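Local coordinates for protein CalG4 (Micromonospora echinospora, PDB 3IA7) that adopts the GT-B fold of two Rossmann-like domains facing each other and is related to the erythromycin biosynthesis protein CIII family, at residues R31-T36 and E392-L397; A115-A120 and W182-G187; A160-L165 and T176-Y181. One frame throughout, in Å; residues are numbered along the deposited sequence.

How the interactions relate
All three contacts lie on the N-terminal domain, which the C-terminal helix 385-400 joins in interaction 1 by packing on the turn between helix 15-30 and strand 34-39; interactions 2 and 3 are nested inside its loop. Interaction 2 is a surface ion pair with waters, interaction 1 a partly buried carboxylate gripped by an arginine and a histidine, and interaction 3 a buried, mainly apolar helix-helix contact. Interaction 3 uses helix 178-182 itself, interaction 2 its last residue and the loop that follows; they touch where Arg117 meets Tyr181 and Trp182 meets Leu165. Interaction 1 touches interaction 2 through Tyr396 and Gly187, but stays about 13 Å, nearest atoms, from interaction 3.

Interaction 1 of 3, residues R31-T36 and E392-L397; sequences RGHRIT and EVEAYL
The carboxylate of Glu394 lies over the aliphatic end of Arg31, with OE1 3.6 Å from Arg31 CD, and divides its two oxygens between two basic partners. OE2 accepts a hydrogen bond from the His33 ring: NE2 to Glu394 OE2 is 2.7 Å, nearly straight at 171°, on the anti lone pair of the oxygen. Because OE2 lies almost in the ring plane, it meets the imidazole at its edge; the carboxylate itself is turned 86° from that plane. OE1 forms a salt bridge with Arg31 NH1 at 2.9 Å; the oxygen is in the guanidinium plane, yet the nitrogen approaches from well above the carboxylate plane. Glu394 spans the gap because its chain is extended beyond CG (chi2 -173°). Arg31 NH1 also pairs with Asp391 and its NE with Glu27, so the guanidinium sits among three acids. His33 ND1 bonds to the backbone N of Arg5, which, with NE2 acting as donor, is consistent with a neutral ring.

Just before His33, Gly32 is the C-prime residue of the Schellman motif that ends helix 15-30 and turns the chain into strand 34-39. On the other side, helix 385-400 packs Val393 and Leu397 against Leu105 of strand 105-109, and Tyr396 OH bonds to Ala127 O, fastening this late helix to the first parallel sheet.

Interaction 2 of 3, residues A115-A120 and W182-G187; sequences AGRLLA and WDEIEG
This is a surface salt bridge, supplemented by water, between helix 113-123 and the loop that leads from helix 178-182 into strand 189-191. Arg117 carries it. Its NH2 meets Glu184 OE1 at 2.9 Å with an N-H...O angle of 166°, and the oxygen sits in the guanidinium plane, at its edge. The nitrogen comes from above the carboxylate plane, 63° out of it. The two planes are 69° apart, and NH1 adds a weak bond to the same oxygen at 3.4 Å; both nitrogens thus address OE1, and this is not the coplanar, bidentate salt bridge. NH1 also lies close to the backbone O of Tyr181. The guanidinium reaches this place through a bend at chi3, while Glu184 approaches it extended, crossing the arginine at about a right angle and laying its CB 3.6 Å from NH1.

Glu186 slides past Arg117 in the opposite direction. Its OE1 touches Arg117 CG at 3.8 Å but stays 4.1 Å from Arg117 NE, opposite charges beyond a salt bridge; a water joins them instead, accepting from Arg117 NE at 2.9 Å and donating to Glu186 OE1. That oxygen is also bonded to Tyr108 OH, and OE2 accepts from the backbone N of Gly187, so the carboxylate is held at both oxygens. A second water lies near Arg117 NH1, which binds it weakly, and near the carbonyl oxygens of Trp182 and Glu184.

Beyond the pair, Tyr181 makes a cation-pi contact with Arg117. Leu118 and Leu119 pack on Leu91 of helix 75-98, and Arg117 and Glu186 both touch Arg129 of strand 127-131.

Interaction 3 of 3, residues A160-L165 and T176-Y181; sequences AVHSVL and TPVKEY
The apolar part of this contact is centred on Val178, whose methyl groups have different closest partners on helix 159-170. The backbones approach closely at this point, with the CA atoms of Leu165 and Val178 6.9 Å apart, which lets Val178 reach Leu165. CG1 stands 3.9 Å from Leu165 CD1 and 4.1 Å from Leu165 CB, the two side chains crossing at about a right angle. CG2 turns instead to His162, 3.8 Å from its CD2 and 3.9 Å from its NE2. This division follows from the first torsion of Val178 (chi1 174°): CG1 is opposite the backbone N across the CA-CB bond, and CG2 is beside it. The methyl meets the CD2-NE2 side of the imidazole at van der Waals distance. The CB of His162 does not aim at Val178, but a first torsion of -179° swings the ring in so that its end closes on the valine.

The polar part is a single water bridge. A water accepts from the backbone N of Val178 at 3.0 Å and lies 2.8 Å from His162 NE2. Val178 is the first residue of helix 178-182, just past Pro177 at the N-cap, and its N-H therefore has no carbonyl four residues back within the helix; the water supplies an acceptor.

Around the contact, Leu165 also reaches Val84 of helix 75-98, Ile114 of helix 113-123 and the ring of Trp182. One turn along helix 178-182 from Val178, Tyr181 packs on Leu169 of helix 159-170 and on Leu118 of helix 113-123, so that the short helix lies against both.

Interaction 1 of 3, residues R31-T36 and E392-L397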
loop_
_atom_site.group_PDB
_atom_site.type_symbol
_atom_site.label_atom_id
_atom_site.label_comp_id
_atom_site.label_asym_id
_atom_site.label_seq_id
_atom_site.Cartn_x
_atom_site.Cartn_y
_atom_site.Cartn_z
ATOM N N ARG A 31 9.020 12.009 9.060
ATOM C CA ARG A 31 9.853 12.391 10.151
ATOM C C ARG A 31 10.462 13.772 9.994
ATOM O O ARG A 31 11.283 14.165 10.819
ATOM C CB ARG A 31 10.915 11.317 10.412
ATOM C CG ARG A 31 10.262 9.950 10.687
ATOM C CD ARG A 31 11.284 8.823 10.917
ATOM N NE ARG A 31 10.589 7.543 11.097
ATOM C CZ ARG A 31 11.091 6.479 11.710
ATOM N NH1 ARG A 31 12.334 6.492 12.193
ATOM N NH2 ARG A 31 10.362 5.371 11.773
ATOM N N GLY A 32 10.074 14.521 8.967
ATOM C CA GLY A 32 10.558 15.916 8.844
ATOM C C GLY A 32 11.776 16.125 7.929
ATOM O O GLY A 32 12.183 17.269 7.716
ATOM N N HIS A 33 12.339 15.043 7.388
ATOM C CA HIS A 33 13.501 15.113 6.479
ATOM C C HIS A 33 13.140 15.630 5.095
ATOM O O HIS A 33 12.059 15.342 4.575
ATOM C CB HIS A 33 14.231 13.767 6.413
ATOM C CG HIS A 33 14.631 13.262 7.768
ATOM N ND1 HIS A 33 15.422 14.003 8.620
ATOM C CD2 HIS A 33 14.249 12.164 8.468
ATOM C CE1 HIS A 33 15.554 13.359 9.766
ATOM N NE2 HIS A 33 14.875 12.229 9.687
ATOM N N ARG A 34 14.037 16.431 4.539
ATOM C CA ARG A 34 13.932 16.940 3.172
ATOM C C ARG A 34 14.510 15.873 2.241
ATOM O O ARG A 34 15.716 15.522 2.340
ATOM C CB ARG A 34 14.764 18.219 3.037
ATOM C CG ARG A 34 14.749 18.755 1.605
ATOM C CD ARG A 34 15.626 19.978 1.449
ATOM N NE ARG A 34 15.707 20.318 0.027
ATOM C CZ ARG A 34 16.561 21.203 -0.475
ATOM N NH1 ARG A 34 17.454 21.796 0.317
ATOM N NH2 ARG A 34 16.532 21.473 -1.776
ATOM N N ILE A 35 13.659 15.320 1.381
ATOM C CA ILE A 35 14.065 14.271 0.468
ATOM C C ILE A 35 14.123 14.772 -0.968
ATOM O O ILE A 35 13.161 15.378 -1.486
ATOM C CB ILE A 35 13.112 13.028 0.512
ATOM C CG1 ILE A 35 12.690 12.671 1.953
ATOM C CG2 ILE A 35 13.743 11.834 -0.328
ATOM C CD1 ILE A 35 13.933 12.248 2.869
ATOM N N THR A 36 15.282 14.579 -1.600
ATOM C CA THR A 36 15.440 14.877 -3.000
ATOM C C THR A 36 15.664 13.522 -3.670
ATOM O O THR A 36 16.328 12.657 -3.093
ATOM C CB THR A 36 16.645 15.804 -3.216
ATOM O OG1 THR A 36 16.417 17.059 -2.527
ATOM C CG2 THR A 36 16.874 16.086 -4.716
ATOM N N GLU A 392 16.825 2.630 10.995
ATOM C CA GLU A 392 18.209 2.205 10.718
ATOM C C GLU A 392 18.921 3.380 10.069
ATOM O O GLU A 392 20.054 3.670 10.385
ATOM C CB GLU A 392 18.255 1.047 9.720
ATOM C CG GLU A 392 17.601 -0.248 10.183
ATOM C CD GLU A 392 18.449 -1.101 11.109
ATOM O OE1 GLU A 392 19.674 -0.872 11.255
ATOM O OE2 GLU A 392 17.879 -2.051 11.678
ATOM N N VAL A 393 18.246 4.055 9.151
ATOM C CA VAL A 393 18.888 5.196 8.499
ATOM C C VAL A 393 19.150 6.299 9.519
ATOM O O VAL A 393 20.259 6.894 9.544
ATOM C CB VAL A 393 18.037 5.748 7.357
ATOM C CG1 VAL A 393 18.623 7.087 6.877
ATOM C CG2 VAL A 393 17.880 4.694 6.174
ATOM N N GLU A 394 18.146 6.622 10.347
ATOM C CA GLU A 394 18.363 7.673 11.358
ATOM C C GLU A 394 19.460 7.336 12.385
ATOM O O GLU A 394 20.253 8.208 12.751
ATOM C CB GLU A 394 17.063 8.072 12.074
ATOM C CG GLU A 394 16.041 8.748 11.135
ATOM C CD GLU A 394 14.869 9.273 11.900
ATOM O OE1 GLU A 394 14.351 8.522 12.760
ATOM O OE2 GLU A 394 14.489 10.442 11.642
ATOM N N ALA A 395 19.511 6.072 12.814
ATOM C CA ALA A 395 20.562 5.583 13.715
ATOM C C ALA A 395 21.969 5.655 13.080
ATOM O O ALA A 395 22.927 6.014 13.751
ATOM C CB ALA A 395 20.264 4.133 14.195
ATOM N N TYR A 396 22.075 5.307 11.795
ATOM C CA TYR A 396 23.332 5.354 11.048
ATOM C C TYR A 396 23.816 6.787 11.023
ATOM O O TYR A 396 24.976 7.070 11.341
ATOM C CB TYR A 396 23.086 4.784 9.635
ATOM C CG TYR A 396 24.243 4.776 8.648
ATOM C CD1 TYR A 396 25.438 4.066 8.901
ATOM C CD2 TYR A 396 24.135 5.476 7.466
ATOM C CE1 TYR A 396 26.466 4.051 7.981
ATOM C CE2 TYR A 396 25.153 5.465 6.535
ATOM C CZ TYR A 396 26.310 4.752 6.788
ATOM O OH TYR A 396 27.284 4.697 5.815
ATOM N N LEU A 397 22.916 7.711 10.718
ATOM C CA LEU A 397 23.252 9.149 10.773
ATOM C C LEU A 397 23.745 9.600 12.138
ATOM O O LEU A 397 24.737 10.310 12.224
ATOM C CB LEU A 397 22.068 9.991 10.341
ATOM C CG LEU A 397 21.759 10.050 8.848
ATOM C CD1 LEU A 397 20.494 10.901 8.675
ATOM C CD2 LEU A 397 22.903 10.684 8.067
#

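Interaction 2 of 3, residues A115-A120 and W182-G187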
loop_
_atom_site.group_PDB
_atom_site.type_symbol
_atom_site.label_atom_id
_atom_site.label_comp_id
_atom_site.label_asym_id
_atom_site.label_seq_id
_atom_site.Cartn_x
_atom_site.Cartn_y
_atom_site.Cartn_z
ATOM N N ALA A 115 27.270 5.578 -9.284
ATOM C CA ALA A 115 26.818 6.975 -9.067
ATOM C C ALA A 115 26.707 7.278 -7.597
ATOM O O ALA A 115 27.159 8.304 -7.124
ATOM C CB ALA A 115 25.432 7.181 -9.745
ATOM N N GLY A 116 26.106 6.373 -6.837
ATOM C CA GLY A 116 25.860 6.711 -5.441
ATOM C C GLY A 116 27.125 6.881 -4.650
ATOM O O GLY A 116 27.273 7.818 -3.875
ATOM N N ARG A 117 28.037 5.933 -4.833
ATOM C CA ARG A 117 29.296 5.944 -4.093
ATOM C C ARG A 117 30.227 7.098 -4.552
ATOM O O ARG A 117 30.923 7.687 -3.736
ATOM C CB ARG A 117 29.998 4.595 -4.223
ATOM C CG ARG A 117 29.209 3.456 -3.565
ATOM C CD ARG A 117 30.061 2.201 -3.520
ATOM N NE ARG A 117 31.252 2.443 -2.709
ATOM C CZ ARG A 117 32.399 1.796 -2.856
ATOM N NH1 ARG A 117 32.511 0.815 -3.735
ATOM N NH2 ARG A 117 33.426 2.130 -2.099
ATOM N N LEU A 118 30.205 7.424 -5.843
ATOM C CA LEU A 118 31.001 8.579 -6.330
ATOM C C LEU A 118 30.464 9.955 -5.809
ATOM O O LEU A 118 31.232 10.836 -5.486
ATOM C CB LEU A 118 31.162 8.528 -7.864
ATOM C CG LEU A 118 31.993 7.277 -8.348
ATOM C CD1 LEU A 118 32.094 7.367 -9.901
ATOM C CD2 LEU A 118 33.412 7.235 -7.692
ATOM N N LEU A 119 29.143 10.106 -5.741
ATOM C CA LEU A 119 28.487 11.306 -5.179
ATOM C C LEU A 119 28.916 11.452 -3.752
ATOM O O LEU A 119 29.345 12.543 -3.319
ATOM C CB LEU A 119 26.955 11.149 -5.265
ATOM C CG LEU A 119 26.314 11.392 -6.643
ATOM C CD1 LEU A 119 24.793 11.121 -6.487
ATOM C CD2 LEU A 119 26.529 12.843 -7.148
ATOM N N ALA A 120 28.858 10.343 -3.026
ATOM C CA ALA A 120 29.259 10.301 -1.614
ATOM C C ALA A 120 30.746 10.666 -1.430
ATOM O O ALA A 120 31.081 11.405 -0.511
ATOM C CB ALA A 120 28.968 8.898 -1.021
ATOM N N TRP A 182 34.157 -2.643 -6.914
ATOM C CA TRP A 182 32.814 -3.153 -7.264
ATOM C C TRP A 182 32.262 -3.941 -6.097
ATOM O O TRP A 182 31.046 -3.840 -5.770
ATOM C CB TRP A 182 32.913 -4.013 -8.533
ATOM C CG TRP A 182 31.595 -4.242 -9.252
ATOM C CD1 TRP A 182 30.534 -4.979 -8.805
ATOM C CD2 TRP A 182 31.249 -3.798 -10.561
ATOM N NE1 TRP A 182 29.510 -4.949 -9.716
ATOM C CE2 TRP A 182 29.918 -4.261 -10.821
ATOM C CE3 TRP A 182 31.903 -3.032 -11.530
ATOM C CZ2 TRP A 182 29.240 -3.983 -11.996
ATOM C CZ3 TRP A 182 31.200 -2.735 -12.740
ATOM C CH2 TRP A 182 29.891 -3.222 -12.949
ATOM N N ASP A 183 33.140 -4.682 -5.415
ATOM C CA ASP A 183 32.761 -5.555 -4.274
ATOM C C ASP A 183 32.735 -4.919 -2.891
ATOM O O ASP A 183 32.365 -5.587 -1.934
ATOM C CB ASP A 183 33.658 -6.821 -4.217
ATOM C CG ASP A 183 33.436 -7.724 -5.389
ATOM O OD1 ASP A 183 32.342 -7.640 -5.983
ATOM O OD2 ASP A 183 34.373 -8.486 -5.750
ATOM N N GLU A 184 33.115 -3.640 -2.746
ATOM C CA GLU A 184 33.135 -3.041 -1.421
ATOM C C GLU A 184 31.741 -2.939 -0.816
ATOM O O GLU A 184 30.783 -2.653 -1.525
ATOM C CB GLU A 184 33.771 -1.653 -1.461
ATOM C CG GLU A 184 35.265 -1.779 -1.689
ATOM C CD GLU A 184 35.940 -0.438 -1.640
ATOM O OE1 GLU A 184 35.699 0.366 -2.531
ATOM O OE2 GLU A 184 36.735 -0.215 -0.724
ATOM N N ILE A 185 31.662 -3.119 0.496
ATOM C CA ILE A 185 30.382 -3.152 1.251
ATOM C C ILE A 185 30.086 -1.769 1.828
ATOM O O ILE A 185 30.964 -1.122 2.424
ATOM C CB ILE A 185 30.474 -4.220 2.373
ATOM C CG1 ILE A 185 30.652 -5.604 1.706
ATOM C CG2 ILE A 185 29.278 -4.111 3.388
ATOM C CD1 ILE A 185 30.745 -6.814 2.665
ATOM N N GLU A 186 28.865 -1.306 1.632
ATOM C CA GLU A 186 28.412 -0.008 2.152
ATOM C C GLU A 186 28.327 0.036 3.684
ATOM O O GLU A 186 28.208 -1.003 4.321
ATOM C CB GLU A 186 27.049 0.374 1.533
ATOM C CG GLU A 186 26.773 1.891 1.653
ATOM C CD GLU A 186 27.999 2.747 1.257
ATOM O OE1 GLU A 186 28.259 2.916 0.051
ATOM O OE2 GLU A 186 28.746 3.195 2.155
ATOM N N GLY A 187 28.465 1.223 4.275
ATOM C CA GLY A 187 28.361 1.363 5.755
ATOM C C GLY A 187 27.016 0.839 6.292
ATOM O O GLY A 187 26.937 0.330 7.422
HETATM O O HOH W 1 30.404 -1.474 -4.076
HETATM O O HOH W 2 30.791 4.125 -0.429
#

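Interaction 3 of 3, residues A160-L165 and T176-Y181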
loop_
_atom_site.group_PDB
_atom_site.type_symbol
_atom_site.label_atom_id
_atom_site.label_comp_id
_atom_site.label_asym_id
_atom_site.label_seq_id
_atom_site.Cartn_x
_atom_site.Cartn_y
_atom_site.Cartn_z
ATOM N N ALA A 160 37.072 -2.828 -22.479
ATOM C CA ALA A 160 36.292 -1.612 -22.819
ATOM C C ALA A 160 35.618 -0.971 -21.579
ATOM O O ALA A 160 35.487 0.269 -21.485
ATOM C CB ALA A 160 35.223 -1.954 -23.879
ATOM N N VAL A 161 35.171 -1.819 -20.653
ATOM C CA VAL A 161 34.489 -1.394 -19.426
ATOM C C VAL A 161 35.508 -0.949 -18.373
ATOM O O VAL A 161 35.370 0.101 -17.760
ATOM C CB VAL A 161 33.609 -2.519 -18.856
ATOM C CG1 VAL A 161 32.861 -2.072 -17.582
ATOM C CG2 VAL A 161 32.615 -3.002 -19.922
ATOM N N HIS A 162 36.531 -1.779 -18.172
ATOM C CA HIS A 162 37.588 -1.519 -17.211
ATOM C C HIS A 162 38.242 -0.150 -17.473
ATOM O O HIS A 162 38.479 0.611 -16.524
ATOM C CB HIS A 162 38.635 -2.652 -17.271
ATOM C CG HIS A 162 39.765 -2.482 -16.304
ATOM N ND1 HIS A 162 40.915 -1.783 -16.620
ATOM C CD2 HIS A 162 39.895 -2.865 -15.010
ATOM C CE1 HIS A 162 41.724 -1.781 -15.572
ATOM N NE2 HIS A 162 41.124 -2.425 -14.579
ATOM N N SER A 163 38.538 0.160 -18.744
ATOM C CA SER A 163 39.254 1.394 -19.049
ATOM C C SER A 163 38.377 2.601 -18.689
ATOM O O SER A 163 38.861 3.581 -18.107
ATOM C CB SER A 163 39.712 1.441 -20.517
ATOM O OG SER A 163 38.598 1.352 -21.391
ATOM N N VAL A 164 37.085 2.501 -18.995
ATOM C CA VAL A 164 36.156 3.581 -18.697
ATOM C C VAL A 164 36.081 3.760 -17.195
ATOM O O VAL A 164 36.044 4.861 -16.699
ATOM C CB VAL A 164 34.726 3.321 -19.260
ATOM C CG1 VAL A 164 33.721 4.299 -18.619
ATOM C CG2 VAL A 164 34.740 3.483 -20.789
ATOM N N LEU A 165 36.000 2.660 -16.473
ATOM C CA LEU A 165 35.859 2.719 -15.033
ATOM C C LEU A 165 37.093 3.193 -14.269
ATOM O O LEU A 165 36.960 3.983 -13.311
ATOM C CB LEU A 165 35.295 1.377 -14.474
ATOM C CG LEU A 165 33.798 1.111 -14.777
ATOM C CD1 LEU A 165 33.428 -0.223 -14.249
ATOM C CD2 LEU A 165 32.788 2.153 -14.205
ATOM N N THR A 176 41.407 2.509 -6.159
ATOM C CA THR A 176 41.093 1.133 -5.797
ATOM C C THR A 176 40.921 0.355 -7.107
ATOM O O THR A 176 40.256 0.850 -8.015
ATOM C CB THR A 176 39.793 1.113 -4.983
ATOM O OG1 THR A 176 39.917 2.023 -3.875
ATOM C CG2 THR A 176 39.407 -0.300 -4.505
ATOM N N PRO A 177 41.550 -0.838 -7.231
ATOM C CA PRO A 177 41.306 -1.687 -8.404
ATOM C C PRO A 177 39.792 -1.852 -8.658
ATOM O O PRO A 177 39.000 -1.975 -7.719
ATOM C CB PRO A 177 41.920 -3.022 -7.974
ATOM C CG PRO A 177 43.088 -2.577 -7.124
ATOM C CD PRO A 177 42.466 -1.509 -6.287
ATOM N N VAL A 178 39.405 -1.889 -9.930
ATOM C CA VAL A 178 37.981 -1.863 -10.320
ATOM C C VAL A 178 37.159 -3.007 -9.763
ATOM O O VAL A 178 36.102 -2.760 -9.213
ATOM C CB VAL A 178 37.815 -1.818 -11.873
ATOM C CG1 VAL A 178 36.352 -1.947 -12.296
ATOM C CG2 VAL A 178 38.412 -0.548 -12.431
ATOM N N LYS A 179 37.650 -4.253 -9.877
ATOM C CA LYS A 179 36.913 -5.384 -9.341
ATOM C C LYS A 179 36.769 -5.292 -7.791
ATOM O O LYS A 179 35.699 -5.572 -7.248
ATOM C CB LYS A 179 37.600 -6.684 -9.761
ATOM C CG LYS A 179 36.689 -7.878 -9.832
ATOM C CD LYS A 179 37.533 -9.119 -10.304
ATOM C CE LYS A 179 36.615 -10.275 -10.628
ATOM N NZ LYS A 179 37.350 -11.347 -11.370
ATOM N N GLU A 180 37.850 -4.924 -7.092
ATOM C CA GLU A 180 37.811 -4.686 -5.647
ATOM C C GLU A 180 36.782 -3.638 -5.233
ATOM O O GLU A 180 35.973 -3.850 -4.359
ATOM C CB GLU A 180 39.179 -4.239 -5.145
ATOM C CG GLU A 180 39.265 -4.218 -3.618
ATOM C CD GLU A 180 40.609 -3.690 -3.081
ATOM O OE1 GLU A 180 41.614 -3.764 -3.814
ATOM O OE2 GLU A 180 40.642 -3.215 -1.925
ATOM N N TYR A 181 36.837 -2.489 -5.880
ATOM C CA TYR A 181 35.861 -1.417 -5.675
ATOM C C TYR A 181 34.410 -1.896 -5.835
ATOM O O TYR A 181 33.546 -1.595 -4.984
ATOM C CB TYR A 181 36.137 -0.312 -6.689
ATOM C CG TYR A 181 35.242 0.880 -6.536
ATOM C CD1 TYR A 181 35.571 1.905 -5.650
ATOM C CD2 TYR A 181 34.037 0.970 -7.261
ATOM C CE1 TYR A 181 34.712 3.022 -5.499
ATOM C CE2 TYR A 181 33.184 2.085 -7.123
ATOM C CZ TYR A 181 33.555 3.111 -6.243
ATOM O OH TYR A 181 32.688 4.187 -6.105
HETATM O O HOH W 3 41.643 -2.349 -11.798
#